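Local structure of ecto-NAD+ glycohydrolase (CD38 molecule) (3GC6) at residues K58-I72 with C141-E155. The protein belongs to the ADP-ribosyl cyclase family, as a CD38 ectoenzyme whose fold joins a helical part to a parallel beta sheet and is tied by disulfides. The protein carries 1 engineered substitution. Numbering follows the deposited sequence. Where two conformers were deposited one is given.
Sequences KDPCKATKEDYNSLI and CRTNYLSVFWEVLSE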
loop_
_atom_site.group_PDB
_atom_site.type_symbol
_atom_site.label_atom_id
_atom_site.label_comp_id
_atom_site.label_asym_id
_atom_site.label_seq_id
_atom_site.Cartn_x
_atom_site.Cartn_y
_atom_site.Cartn_z
ATOM N N LYS A 58 20.162 -9.490 -19.732
ATOM C CA LYS A 58 21.020 -8.493 -20.359
ATOM C C LYS A 58 22.493 -8.760 -20.043
ATOM O O LYS A 58 22.814 -9.474 -19.084
ATOM C CB LYS A 58 20.594 -7.091 -19.906
ATOM C CG LYS A 58 19.183 -6.752 -20.333
ATOM C CD LYS A 58 18.822 -5.353 -19.915
ATOM C CE LYS A 58 17.372 -5.142 -20.167
ATOM N NZ LYS A 58 16.953 -3.793 -19.712
ATOM N N ASP A 59 23.369 -8.181 -20.853
ATOM C CA ASP A 59 24.824 -8.226 -20.631
ATOM C C ASP A 59 25.078 -7.615 -19.247
ATOM O O ASP A 59 24.794 -6.433 -19.021
ATOM C CB ASP A 59 25.509 -7.398 -21.715
ATOM C CG ASP A 59 27.037 -7.427 -21.612
ATOM O OD1 ASP A 59 27.559 -7.600 -20.490
ATOM O OD2 ASP A 59 27.702 -7.307 -22.676
ATOM N N PRO A 60 25.587 -8.418 -18.300
ATOM C CA PRO A 60 25.722 -7.912 -16.909
ATOM C C PRO A 60 26.787 -6.850 -16.715
ATOM O O PRO A 60 26.878 -6.273 -15.612
ATOM C CB PRO A 60 26.021 -9.168 -16.072
ATOM C CG PRO A 60 26.286 -10.251 -17.063
ATOM C CD PRO A 60 25.855 -9.863 -18.425
ATOM N N CYS A 61 27.587 -6.575 -17.761
ATOM C CA CYS A 61 28.583 -5.489 -17.727
ATOM C C CYS A 61 28.247 -4.333 -18.654
ATOM O O CYS A 61 29.104 -3.501 -18.935
ATOM C CB CYS A 61 29.989 -6.043 -18.004
ATOM S SG CYS A 61 30.661 -6.808 -16.500
ATOM N N LYS A 62 26.998 -4.261 -19.115
ATOM C CA LYS A 62 26.586 -3.112 -19.905
ATOM C C LYS A 62 25.416 -2.368 -19.302
ATOM O O LYS A 62 24.625 -1.767 -20.026
ATOM C CB LYS A 62 26.263 -3.509 -21.334
ATOM C CG LYS A 62 27.478 -3.842 -22.133
ATOM C CD LYS A 62 27.092 -3.985 -23.616
ATOM C CE LYS A 62 28.284 -4.382 -24.474
ATOM N NZ LYS A 62 29.383 -3.404 -24.324
ATOM N N ALA A 63 25.297 -2.383 -17.978
ATOM C CA ALA A 63 24.218 -1.639 -17.345
ATOM C C ALA A 63 24.364 -0.151 -17.626
ATOM O O ALA A 63 25.472 0.391 -17.587
ATOM C CB ALA A 63 24.202 -1.867 -15.825
ATOM N N THR A 64 23.243 0.501 -17.898
ATOM C CA THR A 64 23.219 1.971 -17.962
ATOM C C THR A 64 22.165 2.556 -17.000
ATOM O O THR A 64 21.228 1.879 -16.608
ATOM C CB THR A 64 22.893 2.460 -19.388
ATOM O OG1 THR A 64 21.566 2.029 -19.703
ATOM C CG2 THR A 64 23.888 1.885 -20.428
ATOM N N LYS A 65 22.334 3.827 -16.611
ATOM C CA LYS A 65 21.341 4.500 -15.776
ATOM C C LYS A 65 19.935 4.395 -16.370
ATOM O O LYS A 65 18.955 4.179 -15.642
ATOM C CB LYS A 65 21.745 5.977 -15.620
ATOM C CG LYS A 65 23.071 6.105 -14.886
ATOM C CD LYS A 65 23.254 7.488 -14.318
ATOM C CE LYS A 65 23.539 8.483 -15.395
ATOM N NZ LYS A 65 24.314 9.654 -14.845
ATOM N N GLU A 66 19.857 4.517 -17.696
ATOM C CA GLU A 66 18.567 4.532 -18.394
ATOM C C GLU A 66 17.814 3.201 -18.234
ATOM O O GLU A 66 16.587 3.162 -18.301
ATOM C CB GLU A 66 18.754 4.861 -19.886
ATOM C CG GLU A 66 19.310 6.272 -20.172
ATOM C CD GLU A 66 20.768 6.475 -19.773
ATOM O OE1 GLU A 66 21.602 5.548 -19.943
ATOM O OE2 GLU A 66 21.081 7.590 -19.278
ATOM N N ASP A 67 18.545 2.099 -18.049
ATOM C CA ASP A 67 17.893 0.814 -17.785
ATOM C C ASP A 67 16.954 0.861 -16.559
ATOM O O ASP A 67 16.031 0.052 -16.435
ATOM C CB ASP A 67 18.923 -0.300 -17.583
ATOM C CG ASP A 67 19.651 -0.669 -18.882
ATOM O OD1 ASP A 67 19.058 -0.495 -19.960
ATOM O OD2 ASP A 67 20.795 -1.133 -18.796
ATOM N N TYR A 68 17.208 1.803 -15.644
ATOM C CA TYR A 68 16.425 1.866 -14.399
ATOM C C TYR A 68 15.382 2.998 -14.409
ATOM O O TYR A 68 14.642 3.190 -13.430
ATOM C CB TYR A 68 17.365 2.041 -13.213
ATOM C CG TYR A 68 18.089 0.773 -12.808
ATOM C CD1 TYR A 68 17.379 -0.315 -12.260
ATOM C CD2 TYR A 68 19.484 0.658 -12.956
ATOM C CE1 TYR A 68 18.033 -1.482 -11.862
ATOM C CE2 TYR A 68 20.144 -0.520 -12.556
ATOM C CZ TYR A 68 19.423 -1.570 -12.010
ATOM O OH TYR A 68 20.078 -2.710 -11.588
ATOM N N ASN A 69 15.300 3.739 -15.517
ATOM C CA ASN A 69 14.340 4.854 -15.540
ATOM C C ASN A 69 12.896 4.414 -15.230
ATOM O O ASN A 69 12.205 5.073 -14.444
ATOM C CB ASN A 69 14.430 5.687 -16.857
ATOM C CG ASN A 69 15.476 6.824 -16.794
ATOM O OD1 ASN A 69 15.175 7.966 -17.154
ATOM N ND2 ASN A 69 16.699 6.522 -16.349
ATOM N N SER A 70 12.429 3.316 -15.824
ATOM C CA SER A 70 11.044 2.840 -15.587
ATOM C C SER A 70 10.771 2.392 -14.135
ATOM O O SER A 70 9.681 2.608 -13.581
ATOM C CB SER A 70 10.681 1.720 -16.564
ATOM O OG SER A 70 10.657 2.203 -17.901
ATOM N N LEU A 71 11.764 1.756 -13.518
ATOM C CA LEU A 71 11.665 1.373 -12.109
ATOM C C LEU A 71 11.596 2.630 -11.224
ATOM O O LEU A 71 10.745 2.726 -10.326
ATOM C CB LEU A 71 12.892 0.545 -11.727
ATOM C CG LEU A 71 12.896 0.143 -10.245
ATOM C CD1 LEU A 71 11.763 -0.812 -9.846
ATOM C CD2 LEU A 71 14.239 -0.462 -9.918
ATOM N N ILE A 72 12.495 3.583 -11.467
ATOM C CA ILE A 72 12.525 4.802 -10.645
ATOM C C ILE A 72 11.219 5.592 -10.797
ATOM O O ILE A 72 10.691 6.145 -9.819
ATOM C CB ILE A 72 13.767 5.658 -10.985
ATOM C CG1 ILE A 72 14.978 5.108 -10.223
ATOM C CG2 ILE A 72 13.518 7.164 -10.679
ATOM C CD1 ILE A 72 16.329 5.342 -10.847
ATOM N N CYS A 141 33.758 -5.019 -13.910
ATOM C CA CYS A 141 33.230 -3.873 -14.645
ATOM C C CYS A 141 32.512 -2.956 -13.693
ATOM O O CYS A 141 31.788 -3.419 -12.829
ATOM C CB CYS A 141 32.269 -4.322 -15.760
ATOM S SG CYS A 141 30.821 -5.217 -15.175
ATOM N N ARG A 142 32.718 -1.652 -13.858
ATOM C CA ARG A 142 31.945 -0.673 -13.093
ATOM C C ARG A 142 30.472 -0.606 -13.522
ATOM O O ARG A 142 29.595 -0.285 -12.702
ATOM C CB ARG A 142 32.618 0.705 -13.197
ATOM C CG ARG A 142 33.959 0.708 -12.521
ATOM C CD ARG A 142 34.671 2.058 -12.599
ATOM N NE ARG A 142 36.058 1.912 -12.154
ATOM C CZ ARG A 142 36.794 2.901 -11.654
ATOM N NH1 ARG A 142 36.278 4.120 -11.526
ATOM N NH2 ARG A 142 38.043 2.665 -11.260
ATOM N N THR A 143 30.221 -0.931 -14.796
ATOM C CA THR A 143 28.917 -0.777 -15.413
ATOM C C THR A 143 28.108 -2.064 -15.241
ATOM O O THR A 143 27.600 -2.635 -16.221
ATOM C CB THR A 143 29.047 -0.432 -16.927
ATOM O OG1 THR A 143 29.945 -1.345 -17.542
ATOM C CG2 THR A 143 29.597 1.006 -17.091
ATOM N N ASN A 144 27.978 -2.486 -13.990
ATOM C CA ASN A 144 27.161 -3.667 -13.649
ATOM C C ASN A 144 25.854 -3.201 -13.006
ATOM O O ASN A 144 25.775 -2.056 -12.524
ATOM C CB ASN A 144 27.941 -4.585 -12.720
ATOM C CG ASN A 144 28.217 -3.950 -11.374
ATOM O OD1 ASN A 144 29.321 -3.425 -11.126
ATOM N ND2 ASN A 144 27.226 -3.939 -10.532
ATOM N N TYR A 145 24.822 -4.054 -13.047
ATOM C CA TYR A 145 23.489 -3.637 -12.635
ATOM C C TYR A 145 23.372 -3.241 -11.144
ATOM O O TYR A 145 22.571 -2.348 -10.790
ATOM C CB TYR A 145 22.435 -4.698 -13.058
ATOM C CG TYR A 145 22.124 -4.522 -14.524
ATOM C CD1 TYR A 145 22.785 -5.261 -15.508
ATOM C CD2 TYR A 145 21.247 -3.524 -14.933
ATOM C CE1 TYR A 145 22.517 -5.026 -16.877
ATOM C CE2 TYR A 145 20.968 -3.275 -16.273
ATOM C CZ TYR A 145 21.600 -4.037 -17.246
ATOM O OH TYR A 145 21.333 -3.746 -18.563
ATOM N N LEU A 146 24.158 -3.876 -10.277
ATOM C CA LEU A 146 24.083 -3.531 -8.845
ATOM C C LEU A 146 24.674 -2.138 -8.602
ATOM O O LEU A 146 24.037 -1.262 -8.017
ATOM C CB LEU A 146 24.764 -4.620 -8.001
ATOM C CG LEU A 146 24.968 -4.320 -6.517
ATOM C CD1 LEU A 146 23.657 -4.026 -5.879
ATOM C CD2 LEU A 146 25.668 -5.529 -5.833
ATOM N N SER A 147 25.887 -1.911 -9.100
ATOM C CA SER A 147 26.554 -0.617 -8.935
ATOM C C SER A 147 25.777 0.518 -9.601
ATOM O O SER A 147 25.583 1.601 -9.004
ATOM C CB SER A 147 27.980 -0.696 -9.531
ATOM O OG SER A 147 28.752 -1.649 -8.823
ATOM N N VAL A 148 25.317 0.281 -10.838
ATOM C CA VAL A 148 24.582 1.304 -11.566
ATOM C C VAL A 148 23.251 1.656 -10.871
ATOM O O VAL A 148 22.848 2.826 -10.807
ATOM C CB VAL A 148 24.423 0.932 -13.050
ATOM C CG1 VAL A 148 23.462 1.882 -13.723
ATOM C CG2 VAL A 148 25.808 0.972 -13.694
ATOM N N PHE A 149 22.575 0.665 -10.299
ATOM C CA PHE A 149 21.344 0.933 -9.541
ATOM C C PHE A 149 21.634 1.961 -8.439
ATOM O O PHE A 149 20.928 2.974 -8.290
ATOM C CB PHE A 149 20.836 -0.354 -8.889
ATOM C CG PHE A 149 19.727 -0.123 -7.913
ATOM C CD1 PHE A 149 18.400 0.008 -8.348
ATOM C CD2 PHE A 149 20.007 -0.017 -6.562
ATOM C CE1 PHE A 149 17.337 0.230 -7.393
ATOM C CE2 PHE A 149 18.974 0.209 -5.627
ATOM C CZ PHE A 149 17.656 0.320 -6.053
ATOM N N TRP A 150 22.662 1.700 -7.634
ATOM C CA TRP A 150 22.888 2.602 -6.487
ATOM C C TRP A 150 23.355 3.979 -6.980
ATOM O O TRP A 150 23.087 4.991 -6.335
ATOM C CB TRP A 150 23.876 1.967 -5.504
ATOM C CG TRP A 150 23.232 0.852 -4.759
ATOM C CD1 TRP A 150 23.488 -0.482 -4.902
ATOM C CD2 TRP A 150 22.220 0.958 -3.745
ATOM N NE1 TRP A 150 22.685 -1.228 -4.049
ATOM C CE2 TRP A 150 21.887 -0.350 -3.334
ATOM C CE3 TRP A 150 21.528 2.034 -3.172
ATOM C CZ2 TRP A 150 20.917 -0.600 -2.331
ATOM C CZ3 TRP A 150 20.566 1.789 -2.207
ATOM C CH2 TRP A 150 20.260 0.483 -1.786
ATOM N N GLU A 151 24.067 4.002 -8.105
ATOM C CA GLU A 151 24.522 5.275 -8.672
ATOM C C GLU A 151 23.305 6.092 -9.108
ATOM O O GLU A 151 23.190 7.282 -8.752
ATOM C CB GLU A 151 25.510 4.991 -9.824
ATOM C CG GLU A 151 25.702 6.007 -10.913
ATOM C CD GLU A 151 26.320 5.306 -12.147
ATOM O OE1 GLU A 151 27.311 4.558 -11.964
ATOM O OE2 GLU A 151 25.798 5.436 -13.270
ATOM N N VAL A 152 22.384 5.508 -9.879
ATOM C CA VAL A 152 21.287 6.311 -10.383
ATOM C C VAL A 152 20.298 6.637 -9.255
ATOM O O VAL A 152 19.737 7.741 -9.211
ATOM C CB VAL A 152 20.589 5.670 -11.610
ATOM C CG1 VAL A 152 20.013 4.350 -11.263
ATOM C CG2 VAL A 152 19.527 6.646 -12.179
ATOM N N LEU A 153 20.087 5.694 -8.346
ATOM C CA LEU A 153 19.218 6.014 -7.207
ATOM C C LEU A 153 19.808 7.176 -6.422
ATOM O O LEU A 153 19.077 8.076 -5.981
ATOM C CB LEU A 153 18.998 4.816 -6.275
ATOM C CG LEU A 153 17.698 4.867 -5.458
ATOM C CD1 LEU A 153 16.447 4.718 -6.361
ATOM C CD2 LEU A 153 17.744 3.814 -4.361
ATOM N N SER A 154 21.115 7.129 -6.227
ATOM C CA SER A 154 21.824 8.209 -5.478
ATOM C C SER A 154 21.662 9.561 -6.153
ATOM O O SER A 154 21.443 10.592 -5.496
ATOM C CB SER A 154 23.324 7.898 -5.389
ATOM O OG SER A 154 23.566 6.861 -4.473
ATOM N N GLU A 155 21.823 9.584 -7.472
ATOM C CA GLU A 155 21.646 10.844 -8.244
ATOM C C GLU A 155 20.271 11.415 -8.067
ATOM O O GLU A 155 20.111 12.617 -7.818
ATOM C CB GLU A 155 21.891 10.602 -9.740
ATOM C CG GLU A 155 23.327 10.254 -10.051
ATOM C CD GLU A 155 23.600 10.135 -11.548
ATOM O OE1 GLU A 155 22.647 9.938 -12.321
ATOM O OE2 GLU A 155 24.785 10.208 -11.944
HETATM O O HOH W 1 23.162 -4.696 -20.370
HETATM O O HOH W 2 25.198 -6.850 -13.645
#
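A63 N donates to T143 O (2.9 Å) close to where the backbones come nearest, C61 CA and N144 CA being 4.7 Å apart. Segment 58-72 has a type I turn at D59-K62, a 3-10 segment at 65-68 and a helix starting at N69; it runs beside helix 145-155, which continues onward. The C61–C141 disulfide locks the near end, where the T143 hydroxyl donates to C61 O from above the carbonyl plane.

With CG anti to the carbonyl carbon (chi1 -79°), the Y145 ring lies against A63, whose methyl sits over one face in a CH-pi contact, CB 3.4 Å from the centroid; so small a side chain lets the loop come this close. The Y145 hydroxyl donates to D67 OD2 (2.7 Å), which T64 N meets from the opposite face of the carboxylate, and accepts from a water that also bonds D59 O. Y68 OH donates to Y145 O (2.6 Å), while the edge of F149 points at the face of the Y68 ring, planes at 72°. Farther along, I72 CD1 meets V152 tip to tip, and long K65 forms a salt bridge with E155, NZ 3.0 Å from both OE1 and OE2, using the syn lone pair of each.

Outside, W120 NE1 hydrogen-bonds Y68 OH. Covalent, polar and aromatic ties thus fasten loop to helix, and two donors on D67 OD2 would probably stabilise its negative charge.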